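Local structure of apoptosis regulator ced-9 (Caenorhabditis elegans, 1OHU) at residues M49-E57 / G102-F113. The protein restrains programmed cell death by sequestering the caspase activator CED-4, which it releases when EGL-1 binds. The protein carries 3 engineered substitutions. Residues are numbered along the deposited sequence; the frame is centred on the assembly and turned at random.
Sequences MRVMGTIFE and GRLIGLISFGGF
Phe-56 lays its ring flat over the backbone of Gly-106, whose CA stands over the ring face near its centre, 3.5 Å from the centroid, a CH-pi contact. With CG anti to the backbone N (chi1 -169°), the ring reaches across the interface and enters, as a knob, a hole formed by Gly-102, Ile-105, Gly-106 and Ser-109. Gly-106 permits this approach, since a side chain there would clash with the ring. Without the ring, as with an alanine here, the Gly-106 CA would probably lose its cover and Ile-105 one wall of its hole. Ile-105 is the reciprocal knob, seated among Met-49, Met-52, Gly-53 and Phe-56; its CD1 meets Met-52 CE at 3.5 Å, while its CG2 lies 3.4 Å from Met-52 O and also packs on Phe-56 CB. The bent selenomethionine Met-49 brings its CE to 3.5 Å from Ile-108 CD1.

The backbones come closest at Gly-53 and Ser-109, with CA atoms 4.5 Å apart. Here Ser-109 OG donates to Gly-53 O (2.8 Å), tilted 25° from the carbonyl plane and on the opposite face from the helical donor Glu-57 N. Water 1 bridges Ser-109 O and Glu-57 OE1, and Glu-57 OE2 lies 3.4 Å from Phe-113 CD1 at the ring edge; the carboxylate is also salt-bridged to Arg-24 of helix 13-27.

Segments 49-57 and 102-113, the latter holding most of the predicted BH1 motif, thus cross at -80° in the core of this Bcl-2 fold. Gly-53 and Gly-106 are consistent with the close approach; apolar knobs pack beside a polar strip running from the Gly-53 carbonyl, which accepts two hydrogen bonds, to the water-bridged Glu-57 carboxylate.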
loop_
_atom_site.group_PDB
_atom_site.type_symbol
_atom_site.label_atom_id
_atom_site.label_comp_id
_atom_site.label_asym_id
_atom_site.label_seq_id
_atom_site.Cartn_x
_atom_site.Cartn_y
_atom_site.Cartn_z
HETATM N N MSE A 49 1.499 -6.138 6.906
HETATM C CA MSE A 49 1.421 -4.959 6.049
HETATM C C MSE A 49 0.255 -4.082 6.483
HETATM O O MSE A 49 0.261 -2.872 6.249
HETATM C CB MSE A 49 1.251 -5.363 4.581
HETATM C CG MSE A 49 1.161 -4.192 3.607
HETATM SE SE MSE A 49 2.704 -3.032 3.624
HETATM C CE MSE A 49 3.922 -4.114 2.588
ATOM N N ARG A 50 -0.743 -4.691 7.120
ATOM C CA ARG A 50 -1.903 -3.948 7.598
ATOM C C ARG A 50 -1.492 -3.039 8.739
ATOM O O ARG A 50 -1.938 -1.897 8.825
ATOM C CB ARG A 50 -2.999 -4.888 8.094
ATOM C CG ARG A 50 -3.619 -5.772 7.030
ATOM C CD ARG A 50 -4.718 -6.646 7.631
ATOM N NE ARG A 50 -5.207 -7.640 6.687
ATOM C CZ ARG A 50 -6.188 -8.498 6.945
ATOM N NH1 ARG A 50 -6.787 -8.486 8.125
ATOM N NH2 ARG A 50 -6.575 -9.366 6.019
ATOM N N VAL A 51 -0.645 -3.556 9.625
ATOM C CA VAL A 51 -0.175 -2.779 10.764
ATOM C C VAL A 51 0.753 -1.677 10.293
ATOM O O VAL A 51 0.608 -0.521 10.681
ATOM C CB VAL A 51 0.594 -3.660 11.775
ATOM C CG1 VAL A 51 1.174 -2.793 12.886
ATOM C CG2 VAL A 51 -0.335 -4.715 12.356
HETATM N N MSE A 52 1.711 -2.047 9.455
HETATM C CA MSE A 52 2.679 -1.101 8.927
HETATM C C MSE A 52 2.009 0.058 8.187
HETATM O O MSE A 52 2.457 1.204 8.281
HETATM C CB MSE A 52 3.655 -1.830 8.006
HETATM C CG MSE A 52 4.508 -2.870 8.733
HETATM SE SE MSE A 52 5.746 -2.072 10.005
HETATM C CE MSE A 52 7.369 -2.413 9.035
ATOM N N GLY A 53 0.936 -0.247 7.460
ATOM C CA GLY A 53 0.218 0.781 6.725
ATOM C C GLY A 53 -0.540 1.701 7.662
ATOM O O GLY A 53 -0.582 2.914 7.461
ATOM N N THR A 54 -1.150 1.120 8.691
ATOM C CA THR A 54 -1.893 1.894 9.675
ATOM C C THR A 54 -0.935 2.826 10.402
ATOM O O THR A 54 -1.230 4.003 10.604
ATOM C CB THR A 54 -2.566 0.984 10.706
ATOM O OG1 THR A 54 -3.390 0.034 10.026
ATOM C CG2 THR A 54 -3.432 1.795 11.650
ATOM N N ILE A 55 0.217 2.292 10.794
ATOM C CA ILE A 55 1.225 3.085 11.482
ATOM C C ILE A 55 1.740 4.191 10.567
ATOM O O ILE A 55 1.853 5.345 10.978
ATOM C CB ILE A 55 2.427 2.219 11.912
ATOM C CG1 ILE A 55 1.987 1.195 12.957
ATOM C CG2 ILE A 55 3.536 3.101 12.466
ATOM C CD1 ILE A 55 3.119 0.324 13.448
ATOM N N PHE A 56 2.042 3.839 9.323
ATOM C CA PHE A 56 2.563 4.812 8.372
ATOM C C PHE A 56 1.565 5.935 8.114
ATOM O O PHE A 56 1.942 7.105 8.065
ATOM C CB PHE A 56 2.905 4.138 7.045
ATOM C CG PHE A 56 3.693 5.006 6.108
ATOM C CD1 PHE A 56 5.036 4.754 5.875
ATOM C CD2 PHE A 56 3.096 6.087 5.468
ATOM C CE1 PHE A 56 5.772 5.566 5.013
ATOM C CE2 PHE A 56 3.822 6.902 4.610
ATOM C CZ PHE A 56 5.159 6.645 4.381
ATOM N N GLU A 57 0.295 5.579 7.942
ATOM C CA GLU A 57 -0.727 6.580 7.679
ATOM C C GLU A 57 -0.814 7.568 8.826
ATOM O O GLU A 57 -0.873 8.776 8.604
ATOM C CB GLU A 57 -2.104 5.941 7.483
ATOM C CG GLU A 57 -3.170 6.974 7.116
ATOM C CD GLU A 57 -4.560 6.373 6.949
ATOM O OE1 GLU A 57 -4.679 5.251 6.403
ATOM O OE2 GLU A 57 -5.535 7.034 7.353
ATOM N N GLY A 102 10.334 1.472 3.538
ATOM C CA GLY A 102 9.621 2.697 3.843
ATOM C C GLY A 102 8.790 3.176 2.671
ATOM O O GLY A 102 7.638 3.565 2.843
ATOM N N ARG A 103 9.373 3.154 1.477
ATOM C CA ARG A 103 8.659 3.590 0.287
ATOM C C ARG A 103 7.587 2.551 -0.046
ATOM O O ARG A 103 6.488 2.893 -0.488
ATOM C CB ARG A 103 9.621 3.746 -0.897
ATOM C CG ARG A 103 9.040 4.556 -2.053
ATOM C CD ARG A 103 9.934 4.549 -3.285
ATOM N NE ARG A 103 9.459 5.500 -4.291
ATOM C CZ ARG A 103 9.927 5.591 -5.535
ATOM N NH1 ARG A 103 10.895 4.782 -5.950
ATOM N NH2 ARG A 103 9.432 6.503 -6.363
ATOM N N LEU A 104 7.917 1.283 0.179
ATOM C CA LEU A 104 6.997 0.187 -0.090
ATOM C C LEU A 104 5.723 0.357 0.728
ATOM O O LEU A 104 4.618 0.415 0.188
ATOM C CB LEU A 104 7.663 -1.143 0.265
ATOM C CG LEU A 104 6.804 -2.409 0.239
ATOM C CD1 LEU A 104 6.263 -2.648 -1.156
ATOM C CD2 LEU A 104 7.645 -3.589 0.698
ATOM N N ILE A 105 5.902 0.439 2.041
ATOM C CA ILE A 105 4.814 0.606 2.993
ATOM C C ILE A 105 4.019 1.875 2.713
ATOM O O ILE A 105 2.793 1.878 2.779
ATOM C CB ILE A 105 5.384 0.672 4.428
ATOM C CG1 ILE A 105 6.069 -0.654 4.763
ATOM C CG2 ILE A 105 4.284 0.999 5.427
ATOM C CD1 ILE A 105 6.823 -0.633 6.070
ATOM N N GLY A 106 4.729 2.952 2.404
ATOM C CA GLY A 106 4.079 4.219 2.130
ATOM C C GLY A 106 3.211 4.171 0.894
ATOM O O GLY A 106 2.118 4.735 0.879
ATOM N N LEU A 107 3.693 3.499 -0.149
ATOM C CA LEU A 107 2.930 3.388 -1.394
ATOM C C LEU A 107 1.632 2.601 -1.200
ATOM O O LEU A 107 0.576 3.002 -1.696
ATOM C CB LEU A 107 3.782 2.725 -2.482
ATOM C CG LEU A 107 4.987 3.533 -2.966
ATOM C CD1 LEU A 107 5.785 2.715 -3.963
ATOM C CD2 LEU A 107 4.518 4.826 -3.594
ATOM N N ILE A 108 1.718 1.481 -0.485
ATOM C CA ILE A 108 0.541 0.659 -0.230
ATOM C C ILE A 108 -0.399 1.408 0.717
ATOM O O ILE A 108 -1.608 1.470 0.487
ATOM C CB ILE A 108 0.930 -0.704 0.394
ATOM C CG1 ILE A 108 1.720 -1.534 -0.621
ATOM C CG2 ILE A 108 -0.315 -1.460 0.819
ATOM C CD1 ILE A 108 2.080 -2.931 -0.146
ATOM N N SER A 109 0.172 1.991 1.770
ATOM C CA SER A 109 -0.602 2.742 2.746
ATOM C C SER A 109 -1.363 3.877 2.058
ATOM O O SER A 109 -2.562 4.066 2.285
ATOM C CB SER A 109 0.318 3.329 3.824
ATOM O OG SER A 109 -0.447 3.944 4.851
ATOM N N PHE A 110 -0.660 4.629 1.220
ATOM C CA PHE A 110 -1.264 5.745 0.504
ATOM C C PHE A 110 -2.353 5.253 -0.444
ATOM O O PHE A 110 -3.404 5.872 -0.561
ATOM C CB PHE A 110 -0.205 6.501 -0.293
ATOM C CG PHE A 110 -0.759 7.659 -1.073
ATOM C CD1 PHE A 110 -1.403 8.704 -0.418
ATOM C CD2 PHE A 110 -0.677 7.684 -2.463
ATOM C CE1 PHE A 110 -1.967 9.759 -1.140
ATOM C CE2 PHE A 110 -1.233 8.730 -3.191
ATOM C CZ PHE A 110 -1.882 9.771 -2.530
ATOM N N GLY A 111 -2.082 4.143 -1.128
ATOM C CA GLY A 111 -3.049 3.579 -2.056
ATOM C C GLY A 111 -4.316 3.213 -1.313
ATOM O O GLY A 111 -5.415 3.558 -1.741
ATOM N N GLY A 112 -4.159 2.518 -0.189
ATOM C CA GLY A 112 -5.320 2.134 0.594
ATOM C C GLY A 112 -6.077 3.359 1.072
ATOM O O GLY A 112 -7.300 3.387 1.066
ATOM N N PHE A 113 -5.329 4.372 1.491
ATOM C CA PHE A 113 -5.885 5.626 1.984
ATOM C C PHE A 113 -6.758 6.311 0.929
ATOM O O PHE A 113 -7.885 6.715 1.207
ATOM C CB PHE A 113 -4.745 6.571 2.383
ATOM C CG PHE A 113 -5.209 7.926 2.843
ATOM C CD1 PHE A 113 -5.751 8.096 4.111
ATOM C CD2 PHE A 113 -5.096 9.037 2.008
ATOM C CE1 PHE A 113 -6.174 9.355 4.543
ATOM C CE2 PHE A 113 -5.514 10.293 2.429
ATOM C CZ PHE A 113 -6.055 10.453 3.704
HETATM O O HOH W 1 -3.613 3.498 4.624
#